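Decapping and exoribonuclease protein 1 (Kluyveromyces lactis, PDB 4GPS) removes NAD and N7-methylguanosine caps from the 5' end of RNA and degrades RNA from that end, using a divalent metal cation. Local coordinates at residues K175-I185 / N270-M281; G58-F67 / N407-A415. All coordinates share one frame; numbering follows the deposited sequence.

Interaction 1 (K175-I185 / N270-M281); sequences KTTFVSLRHHI and NDEIDLLIQAEM. With CIT (citric acid), chain B.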
loop_
_atom_site.group_PDB
_atom_site.type_symbol
_atom_site.label_atom_id
_atom_site.label_comp_id
_atom_site.label_asym_id
_atom_site.label_seq_id
_atom_site.Cartn_x
_atom_site.Cartn_y
_atom_site.Cartn_z
ATOM N N LYS A 175 6.933 -22.047 5.590
ATOM C CA LYS A 175 7.381 -20.875 4.846
ATOM C C LYS A 175 7.865 -19.772 5.771
ATOM O O LYS A 175 7.635 -19.816 6.975
ATOM C CB LYS A 175 6.231 -20.345 3.981
ATOM C CG LYS A 175 5.739 -21.370 2.975
ATOM C CD LYS A 175 4.454 -20.968 2.293
ATOM C CE LYS A 175 4.728 -19.997 1.178
ATOM N NZ LYS A 175 3.444 -19.705 0.465
ATOM N N THR A 176 8.580 -18.802 5.222
ATOM C CA THR A 176 9.011 -17.646 6.023
ATOM C C THR A 176 7.903 -16.600 5.776
ATOM O O THR A 176 7.504 -16.363 4.628
ATOM C CB THR A 176 10.351 -17.060 5.519
ATOM O OG1 THR A 176 11.405 -18.013 5.717
ATOM C CG2 THR A 176 10.699 -15.775 6.272
ATOM N N THR A 177 7.364 -16.005 6.831
ATOM C CA THR A 177 6.330 -14.993 6.646
ATOM C C THR A 177 6.917 -13.630 6.979
ATOM O O THR A 177 7.563 -13.505 8.008
ATOM C CB THR A 177 5.117 -15.225 7.599
ATOM O OG1 THR A 177 4.546 -16.515 7.360
ATOM C CG2 THR A 177 4.041 -14.174 7.343
ATOM N N PHE A 178 6.769 -12.632 6.102
ATOM C CA PHE A 178 7.227 -11.272 6.460
ATOM C C PHE A 178 5.971 -10.624 7.024
ATOM O O PHE A 178 4.887 -10.744 6.422
ATOM C CB PHE A 178 7.697 -10.444 5.260
ATOM C CG PHE A 178 9.025 -10.867 4.706
ATOM C CD1 PHE A 178 9.127 -11.998 3.886
ATOM C CD2 PHE A 178 10.167 -10.122 4.967
ATOM C CE1 PHE A 178 10.338 -12.381 3.330
ATOM C CE2 PHE A 178 11.382 -10.496 4.415
ATOM C CZ PHE A 178 11.473 -11.629 3.589
ATOM N N VAL A 179 6.118 -9.972 8.177
ATOM C CA VAL A 179 5.024 -9.302 8.899
ATOM C C VAL A 179 5.239 -7.791 8.790
ATOM O O VAL A 179 6.265 -7.286 9.203
ATOM C CB VAL A 179 5.062 -9.736 10.378
ATOM C CG1 VAL A 179 3.884 -9.151 11.163
ATOM C CG2 VAL A 179 5.062 -11.268 10.434
ATOM N N SER A 180 4.272 -7.047 8.272
ATOM C CA SER A 180 4.539 -5.633 8.086
ATOM C C SER A 180 3.327 -4.736 7.821
ATOM O O SER A 180 2.266 -5.228 7.447
ATOM C CB SER A 180 5.527 -5.532 6.903
ATOM O OG SER A 180 5.741 -4.205 6.482
ATOM N N LEU A 181 3.475 -3.422 8.031
ATOM C CA LEU A 181 2.402 -2.503 7.663
ATOM C C LEU A 181 2.507 -2.444 6.124
ATOM O O LEU A 181 3.610 -2.579 5.564
ATOM C CB LEU A 181 2.651 -1.120 8.224
ATOM C CG LEU A 181 2.764 -1.129 9.740
ATOM C CD1 LEU A 181 3.330 0.221 10.214
ATOM C CD2 LEU A 181 1.388 -1.463 10.342
ATOM N N ARG A 182 1.379 -2.266 5.439
ATOM C CA ARG A 182 1.379 -2.210 3.986
ATOM C C ARG A 182 2.346 -1.162 3.401
ATOM O O ARG A 182 2.997 -1.402 2.388
ATOM C CB ARG A 182 -0.029 -1.934 3.475
ATOM C CG ARG A 182 -0.099 -1.930 1.969
ATOM C CD ARG A 182 -1.522 -1.873 1.489
ATOM N NE ARG A 182 -2.121 -0.666 1.999
ATOM C CZ ARG A 182 -3.328 -0.260 1.662
ATOM N NH1 ARG A 182 -4.046 -0.971 0.804
ATOM N NH2 ARG A 182 -3.823 0.842 2.198
ATOM N N HIS A 183 2.429 -0.003 4.042
ATOM C CA HIS A 183 3.300 1.081 3.604
ATOM C C HIS A 183 4.723 0.607 3.280
ATOM O O HIS A 183 5.301 1.024 2.283
ATOM C CB HIS A 183 3.362 2.178 4.687
ATOM C CG HIS A 183 3.805 3.503 4.167
ATOM N ND1 HIS A 183 2.935 4.405 3.587
ATOM C CD2 HIS A 183 5.042 4.050 4.051
ATOM C CE1 HIS A 183 3.614 5.447 3.132
ATOM N NE2 HIS A 183 4.895 5.258 3.399
ATOM N N HIS A 184 5.300 -0.253 4.116
ATOM C CA HIS A 184 6.667 -0.708 3.861
ATOM C C HIS A 184 6.781 -1.716 2.746
ATOM O O HIS A 184 7.839 -1.807 2.126
ATOM C CB HIS A 184 7.319 -1.281 5.112
ATOM C CG HIS A 184 7.327 -0.332 6.258
ATOM N ND1 HIS A 184 7.666 0.998 6.114
ATOM C CD2 HIS A 184 6.972 -0.496 7.553
ATOM C CE1 HIS A 184 7.508 1.615 7.271
ATOM N NE2 HIS A 184 7.087 0.732 8.160
ATOM N N ILE A 185 5.718 -2.487 2.495
ATOM C CA ILE A 185 5.789 -3.436 1.409
ATOM C C ILE A 185 5.728 -2.559 0.152
ATOM O O ILE A 185 6.519 -2.710 -0.769
ATOM C CB ILE A 185 4.630 -4.482 1.450
ATOM C CG1 ILE A 185 4.660 -5.287 2.769
ATOM C CG2 ILE A 185 4.802 -5.448 0.314
ATOM C CD1 ILE A 185 6.014 -5.943 3.021
ATOM N N ASN A 270 5.530 -16.619 -2.557
ATOM C CA ASN A 270 6.399 -17.710 -3.005
ATOM C C ASN A 270 6.029 -19.049 -2.463
ATOM O O ASN A 270 5.188 -19.183 -1.601
ATOM C CB ASN A 270 7.821 -17.520 -2.464
ATOM C CG ASN A 270 8.699 -16.961 -3.452
ATOM O OD1 ASN A 270 8.248 -16.633 -4.548
ATOM N ND2 ASN A 270 9.964 -16.825 -3.119
ATOM N N ASP A 271 6.780 -20.033 -2.920
ATOM C CA ASP A 271 6.626 -21.362 -2.409
ATOM C C ASP A 271 7.382 -21.359 -1.083
ATOM O O ASP A 271 7.295 -22.304 -0.315
ATOM C CB ASP A 271 7.235 -22.360 -3.383
ATOM C CG ASP A 271 6.220 -22.872 -4.388
ATOM O OD1 ASP A 271 6.644 -23.482 -5.396
ATOM O OD2 ASP A 271 4.997 -22.676 -4.163
ATOM N N GLU A 272 8.118 -20.279 -0.809
ATOM C CA GLU A 272 8.879 -20.198 0.439
ATOM C C GLU A 272 8.491 -18.991 1.307
ATOM O O GLU A 272 8.837 -18.925 2.494
ATOM C CB GLU A 272 10.375 -20.100 0.126
ATOM C CG GLU A 272 10.989 -21.303 -0.572
ATOM C CD GLU A 272 12.384 -21.010 -1.108
ATOM O OE1 GLU A 272 13.152 -20.274 -0.450
ATOM O OE2 GLU A 272 12.724 -21.524 -2.196
ATOM N N ILE A 273 7.730 -18.070 0.721
ATOM C CA ILE A 273 7.390 -16.823 1.384
ATOM C C ILE A 273 5.906 -16.405 1.433
ATOM O O ILE A 273 5.239 -16.428 0.416
ATOM C CB ILE A 273 8.181 -15.680 0.669
ATOM C CG1 ILE A 273 9.678 -15.910 0.825
ATOM C CG2 ILE A 273 7.738 -14.303 1.175
ATOM C CD1 ILE A 273 10.509 -15.011 -0.130
ATOM N N ASP A 274 5.412 -16.017 2.616
ATOM C CA ASP A 274 4.044 -15.509 2.778
ATOM C C ASP A 274 4.201 -14.103 3.338
ATOM O O ASP A 274 5.253 -13.770 3.870
ATOM C CB ASP A 274 3.196 -16.301 3.806
ATOM C CG ASP A 274 2.673 -17.608 3.267
ATOM O OD1 ASP A 274 2.588 -17.750 2.036
ATOM O OD2 ASP A 274 2.343 -18.496 4.088
ATOM N N LEU A 275 3.139 -13.304 3.242
ATOM C CA LEU A 275 3.124 -11.959 3.779
ATOM C C LEU A 275 1.904 -11.780 4.691
ATOM O O LEU A 275 0.801 -12.199 4.336
ATOM C CB LEU A 275 3.021 -10.928 2.656
ATOM C CG LEU A 275 4.168 -10.636 1.707
ATOM C CD1 LEU A 275 3.945 -9.207 1.164
ATOM C CD2 LEU A 275 5.514 -10.754 2.411
ATOM N N LEU A 276 2.091 -11.180 5.866
ATOM C CA LEU A 276 0.969 -10.905 6.772
ATOM C C LEU A 276 1.081 -9.380 6.865
ATOM O O LEU A 276 2.008 -8.857 7.460
ATOM C CB LEU A 276 1.183 -11.548 8.137
ATOM C CG LEU A 276 0.071 -11.232 9.123
ATOM C CD1 LEU A 276 -1.210 -11.942 8.740
ATOM C CD2 LEU A 276 0.499 -11.694 10.492
ATOM N N ILE A 277 0.114 -8.695 6.274
ATOM C CA ILE A 277 0.098 -7.264 6.143
ATOM C C ILE A 277 -1.042 -6.562 6.849
ATOM O O ILE A 277 -2.186 -7.058 6.865
ATOM C CB ILE A 277 -0.003 -6.919 4.622
ATOM C CG1 ILE A 277 1.277 -7.308 3.919
ATOM C CG2 ILE A 277 -0.298 -5.470 4.391
ATOM C CD1 ILE A 277 1.094 -7.375 2.397
ATOM N N GLN A 278 -0.725 -5.379 7.382
ATOM C CA GLN A 278 -1.711 -4.523 8.040
ATOM C C GLN A 278 -1.987 -3.287 7.152
ATOM O O GLN A 278 -1.060 -2.566 6.781
ATOM C CB GLN A 278 -1.215 -4.071 9.409
ATOM C CG GLN A 278 -2.223 -3.187 10.139
ATOM C CD GLN A 278 -1.731 -2.749 11.529
ATOM O OE1 GLN A 278 -1.659 -1.545 11.832
ATOM N NE2 GLN A 278 -1.401 -3.723 12.376
ATOM N N ALA A 279 -3.251 -3.050 6.800
ATOM C CA ALA A 279 -3.581 -1.901 5.953
ATOM C C ALA A 279 -4.708 -1.093 6.542
ATOM O O ALA A 279 -5.682 -1.640 7.047
ATOM C CB ALA A 279 -3.981 -2.376 4.538
ATOM N N GLU A 280 -4.582 0.217 6.488
ATOM C CA GLU A 280 -5.651 1.048 6.989
ATOM C C GLU A 280 -6.606 1.228 5.812
ATOM O O GLU A 280 -6.162 1.572 4.702
ATOM C CB GLU A 280 -5.117 2.405 7.454
ATOM C CG GLU A 280 -6.218 3.473 7.512
ATOM C CD GLU A 280 -5.749 4.805 8.082
ATOM O OE1 GLU A 280 -6.602 5.722 8.197
ATOM O OE2 GLU A 280 -4.540 4.923 8.416
ATOM N N MET A 281 -7.896 0.965 6.050
ATOM C CA MET A 281 -8.939 1.106 5.037
ATOM C C MET A 281 -9.742 2.344 5.381
ATOM O O MET A 281 -10.191 2.498 6.517
ATOM C CB MET A 281 -9.870 -0.103 5.046
ATOM C CG MET A 281 -9.128 -1.435 4.944
ATOM S SD MET A 281 -8.414 -1.824 3.264
ATOM C CE MET A 281 -6.833 -1.077 3.412
HETATM C C1 CIT B . 0.372 4.165 0.443
HETATM O O1 CIT B . 1.384 3.517 0.629
HETATM O O2 CIT B . 0.416 5.281 -0.331
HETATM C C2 CIT B . -0.937 3.725 1.096
HETATM C C3 CIT B . -0.757 3.585 2.627
HETATM O O7 CIT B . 0.324 2.686 2.872
HETATM C C4 CIT B . -2.058 3.034 3.268
HETATM C C5 CIT B . -1.801 2.301 4.585
HETATM O O3 CIT B . -1.817 1.096 4.609
HETATM O O4 CIT B . -1.556 3.006 5.725
HETATM C C6 CIT B . -0.466 4.951 3.234
HETATM O O5 CIT B . 0.304 5.056 4.176
HETATM O O6 CIT B . -1.078 6.052 2.727
HETATM O O HOH W 1 1.104 -20.397 2.785
HETATM O O HOH W 2 2.278 -17.829 6.479
#
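Thr176 N donates to Glu272 O at 2.7 Å, the first of seven backbone hydrogen bonds that join 175-185 to 270-281 as parallel strands; the last, Arg182 N to Gln278 O, continues the pairing to where the chain turns into a helix. Polar side chains hold the start of the pair. Lys175, bent about its CG-CD bond (chi3 80°), crosses Asp274 at about a right angle, and its NZ forms a salt bridge with OD1 at 2.7 Å, meeting that oxygen from above the carboxylate plane. Ser268 OG also bonds NZ, and a water links Asp274 OD2 to Thr177 OG1. A methionine at Lys175 would probably leave the buried Asp274 carboxylate without its countercharge. Apolar contacts gather on the side of the sheet that carries Phe178: Leu275 CD2 lies 3.6 Å from Phe178 CB, Ile273 CG2 sits at the ring edge, and Ile185 CG2 meets Leu275 CD1 tip to tip. At the far end Ala279 CB lies over one face of the Arg182 guanidinium, 3.5 Å above its plane. Arg182 NE reaches O3 of a citrate, probably from the crystallisation liquor, at 3.2 Å, while NH1 makes a salt bridge with the metal ligand Glu293; His183 ND1 donates to citrate O5 at 2.8 Å. Glu293 and Glu280, a substrate-binding residue by similarity, place this end of the strands at the active site of the PD-(D/E)XK-type nuclease. Helix 370-393 packs on the Phe178 side, where Phe381 meets the Phe178 ring edge-to-face, and helix 156-167 touches Val179 and Gln278 on the other; strands 210-213 and 259-268 flank the pair.

Interaction 2 (G58-F67 / N407-A415); sequences GSLVLSCKKF and NLTLSISPA
Leu60 and Ile412 face each other as a hydrogen-bonded pair in a two-strand antiparallel pairing at the edge of a beta-sheet, in which strand 60-63 runs along strand 409-414. Leu60 N donates to Ile412 O at 2.8 Å, Ile412 N returns a bond to Leu60 O, and Leu62 and Leu410 repeat the exchange. On their common face Leu60 and Ile412 lie side by side, CD2 to CD1 at 4.1 Å, and Cys64 SG rests 3.9 Å from Leu410 CB. On the other face, Val61 CG1 touches Thr409 CG2 at 3.8 Å, beside Ser411. Beyond the strand, Cys64 N still reaches Leu408 O before the chain enters a type I turn from Cys64 to Phe67. With chi1 at 71°, Phe67 CG stands between its own backbone N and carbonyl carbon, and CE2 comes within 3.8 Å of Leu408 CD1. Trp376 meets this ring edge-to-face, and helix 370-393 lies under the leucine face, touching Leu60, Leu62 and Ile412. Strand 399-404 pairs with one side of 409-414 and strand 60-63 with the other. A water bridges the segments, hydrogen-bonded to Ser63 OG at 3.2 Å and Thr409 OG1 at 2.6 Å and donating to Asn407 O at 2.5 Å.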
loop_
_atom_site.group_PDB
_atom_site.type_symbol
_atom_site.label_atom_id
_atom_site.label_comp_id
_atom_site.label_asym_id
_atom_site.label_seq_id
_atom_site.Cartn_x
_atom_site.Cartn_y
_atom_site.Cartn_z
ATOM N N GLY A 58 28.964 -10.721 9.202
ATOM C CA GLY A 58 27.808 -10.009 9.863
ATOM C C GLY A 58 26.993 -9.141 8.908
ATOM O O GLY A 58 25.761 -9.083 9.016
ATOM N N SER A 59 27.685 -8.469 7.984
ATOM C CA SER A 59 27.063 -7.596 6.986
ATOM C C SER A 59 26.991 -8.206 5.586
ATOM O O SER A 59 27.470 -9.312 5.340
ATOM C CB SER A 59 27.810 -6.271 6.895
ATOM O OG SER A 59 27.604 -5.509 8.064
ATOM N N LEU A 60 26.381 -7.466 4.671
ATOM C CA LEU A 60 26.228 -7.913 3.299
ATOM C C LEU A 60 25.928 -6.778 2.338
ATOM O O LEU A 60 25.037 -5.963 2.592
ATOM C CB LEU A 60 25.089 -8.921 3.189
ATOM C CG LEU A 60 24.606 -8.975 1.738
ATOM C CD1 LEU A 60 25.550 -9.874 0.942
ATOM C CD2 LEU A 60 23.178 -9.475 1.655
ATOM N N VAL A 61 26.687 -6.702 1.244
ATOM C CA VAL A 61 26.396 -5.710 0.217
ATOM C C VAL A 61 26.142 -6.566 -1.021
ATOM O O VAL A 61 26.923 -7.458 -1.337
ATOM C CB VAL A 61 27.521 -4.688 0.017
ATOM C CG1 VAL A 61 27.161 -3.747 -1.125
ATOM C CG2 VAL A 61 27.659 -3.831 1.274
ATOM N N LEU A 62 25.013 -6.319 -1.685
ATOM C CA LEU A 62 24.604 -7.117 -2.824
ATOM C C LEU A 62 23.863 -6.284 -3.849
ATOM O O LEU A 62 22.865 -5.632 -3.531
ATOM C CB LEU A 62 23.682 -8.223 -2.332
ATOM C CG LEU A 62 23.775 -9.617 -2.942
ATOM C CD1 LEU A 62 22.726 -10.489 -2.276
ATOM C CD2 LEU A 62 23.556 -9.573 -4.429
ATOM N N SER A 63 24.359 -6.285 -5.080
ATOM C CA SER A 63 23.694 -5.551 -6.138
ATOM C C SER A 63 22.466 -6.378 -6.563
ATOM O O SER A 63 22.534 -7.609 -6.662
ATOM C CB SER A 63 24.633 -5.383 -7.322
ATOM O OG SER A 63 23.886 -5.176 -8.507
ATOM N N CYS A 64 21.347 -5.700 -6.797
ATOM C CA CYS A 64 20.125 -6.369 -7.209
ATOM C C CYS A 64 19.623 -5.714 -8.466
ATOM O O CYS A 64 18.485 -5.978 -8.873
ATOM C CB CYS A 64 19.041 -6.243 -6.132
ATOM S SG CYS A 64 19.401 -7.118 -4.603
ATOM N N LYS A 65 20.459 -4.866 -9.079
ATOM C CA LYS A 65 20.079 -4.144 -10.300
ATOM C C LYS A 65 19.829 -5.020 -11.521
ATOM O O LYS A 65 19.140 -4.609 -12.459
ATOM C CB LYS A 65 21.119 -3.087 -10.687
ATOM C CG LYS A 65 20.577 -2.085 -11.736
ATOM C CD LYS A 65 21.623 -1.047 -12.196
ATOM C CE LYS A 65 22.244 -0.261 -11.019
ATOM N NZ LYS A 65 23.289 0.743 -11.398
ATOM N N LYS A 66 20.385 -6.218 -11.523
ATOM C CA LYS A 66 20.186 -7.086 -12.655
ATOM C C LYS A 66 19.137 -8.140 -12.368
ATOM O O LYS A 66 19.221 -9.259 -12.852
ATOM C CB LYS A 66 21.520 -7.715 -13.058
ATOM C CG LYS A 66 22.494 -6.685 -13.653
ATOM C CD LYS A 66 23.698 -7.313 -14.347
ATOM C CE LYS A 66 24.645 -7.959 -13.345
ATOM N NZ LYS A 66 23.994 -9.031 -12.514
ATOM N N PHE A 67 18.148 -7.765 -11.569
ATOM C CA PHE A 67 17.062 -8.659 -11.205
ATOM C C PHE A 67 16.285 -9.055 -12.457
ATOM O O PHE A 67 16.017 -8.238 -13.334
ATOM C CB PHE A 67 16.128 -7.983 -10.179
ATOM C CG PHE A 67 15.294 -6.872 -10.742
ATOM C CD1 PHE A 67 14.008 -7.118 -11.214
ATOM C CD2 PHE A 67 15.803 -5.579 -10.837
ATOM C CE1 PHE A 67 13.238 -6.089 -11.777
ATOM C CE2 PHE A 67 15.041 -4.535 -11.397
ATOM C CZ PHE A 67 13.754 -4.796 -11.869
ATOM N N ASN A 407 20.464 2.683 -6.934
ATOM C CA ASN A 407 21.031 1.770 -7.957
ATOM C C ASN A 407 20.599 0.350 -7.683
ATOM O O ASN A 407 21.146 -0.584 -8.263
ATOM C CB ASN A 407 22.569 1.723 -7.938
ATOM C CG ASN A 407 23.211 3.062 -8.211
ATOM O OD1 ASN A 407 22.972 3.682 -9.255
ATOM N ND2 ASN A 407 24.044 3.520 -7.269
ATOM N N LEU A 408 19.656 0.184 -6.765
ATOM C CA LEU A 408 19.171 -1.125 -6.370
ATOM C C LEU A 408 20.242 -1.972 -5.697
ATOM O O LEU A 408 20.204 -3.200 -5.761
ATOM C CB LEU A 408 18.567 -1.870 -7.557
ATOM C CG LEU A 408 17.526 -1.009 -8.284
ATOM C CD1 LEU A 408 16.800 -1.860 -9.325
ATOM C CD2 LEU A 408 16.537 -0.429 -7.280
ATOM N N THR A 409 21.215 -1.332 -5.060
ATOM C CA THR A 409 22.201 -2.113 -4.326
ATOM C C THR A 409 21.660 -2.314 -2.901
ATOM O O THR A 409 21.375 -1.345 -2.182
ATOM C CB THR A 409 23.559 -1.415 -4.249
ATOM O OG1 THR A 409 24.204 -1.510 -5.524
ATOM C CG2 THR A 409 24.443 -2.077 -3.185
ATOM N N LEU A 410 21.517 -3.575 -2.506
ATOM C CA LEU A 410 21.002 -3.938 -1.198
ATOM C C LEU A 410 22.104 -3.992 -0.139
ATOM O O LEU A 410 23.129 -4.614 -0.359
ATOM C CB LEU A 410 20.314 -5.324 -1.290
ATOM C CG LEU A 410 20.043 -6.053 0.034
ATOM C CD1 LEU A 410 18.992 -5.263 0.800
ATOM C CD2 LEU A 410 19.595 -7.493 -0.205
ATOM N N SER A 411 21.880 -3.346 1.005
ATOM C CA SER A 411 22.829 -3.346 2.133
ATOM C C SER A 411 22.195 -3.831 3.438
ATOM O O SER A 411 21.189 -3.279 3.875
ATOM C CB SER A 411 23.387 -1.949 2.381
ATOM O OG SER A 411 24.504 -1.730 1.567
ATOM N N ILE A 412 22.791 -4.847 4.057
ATOM C CA ILE A 412 22.290 -5.393 5.319
ATOM C C ILE A 412 23.408 -5.447 6.375
ATOM O O ILE A 412 24.444 -6.073 6.181
ATOM C CB ILE A 412 21.727 -6.828 5.156
ATOM C CG1 ILE A 412 20.657 -6.859 4.068
ATOM C CG2 ILE A 412 21.082 -7.275 6.458
ATOM C CD1 ILE A 412 19.996 -8.228 3.872
ATOM N N SER A 413 23.201 -4.781 7.496
ATOM C CA SER A 413 24.185 -4.782 8.568
ATOM C C SER A 413 23.404 -4.903 9.865
ATOM O O SER A 413 22.285 -4.397 9.980
ATOM C CB SER A 413 24.995 -3.495 8.545
ATOM O OG SER A 413 24.123 -2.409 8.381
ATOM N N PRO A 414 23.987 -5.570 10.860
ATOM C CA PRO A 414 23.305 -5.753 12.144
ATOM C C PRO A 414 23.102 -4.467 12.923
ATOM O O PRO A 414 23.952 -3.589 12.900
ATOM C CB PRO A 414 24.211 -6.748 12.871
ATOM C CG PRO A 414 25.568 -6.363 12.393
ATOM C CD PRO A 414 25.374 -6.070 10.911
ATOM N N ALA A 415 21.951 -4.354 13.577
ATOM C CA ALA A 415 21.639 -3.194 14.405
ATOM C C ALA A 415 21.842 -3.661 15.849
ATOM O O ALA A 415 21.731 -4.851 16.132
ATOM C CB ALA A 415 20.218 -2.769 14.184
HETATM O O HOH W 3 22.993 -2.254 -7.737
#

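Overall arrangement
Interaction 1 is mostly buried and reaches the active site, whereas interaction 2 is only partly buried and lies away from the annotated sites, the two centres about 20 Å apart. Both are strand pairs, parallel in the first and antiparallel in the second, and helix 370-393 packs against an apolar face of each. Interaction 1 adds charged groups at its two ends, a lysine-aspartate bridge and an arginine beside the metal-binding carboxylate; interaction 2 relies on backbone bonds, aliphatic contacts and a water among hydroxyls. Along the chain, 175-185 and 270-281 are nested within the loop that 58-67 and 407-415 close, joining residues near both ends of the modelled chain.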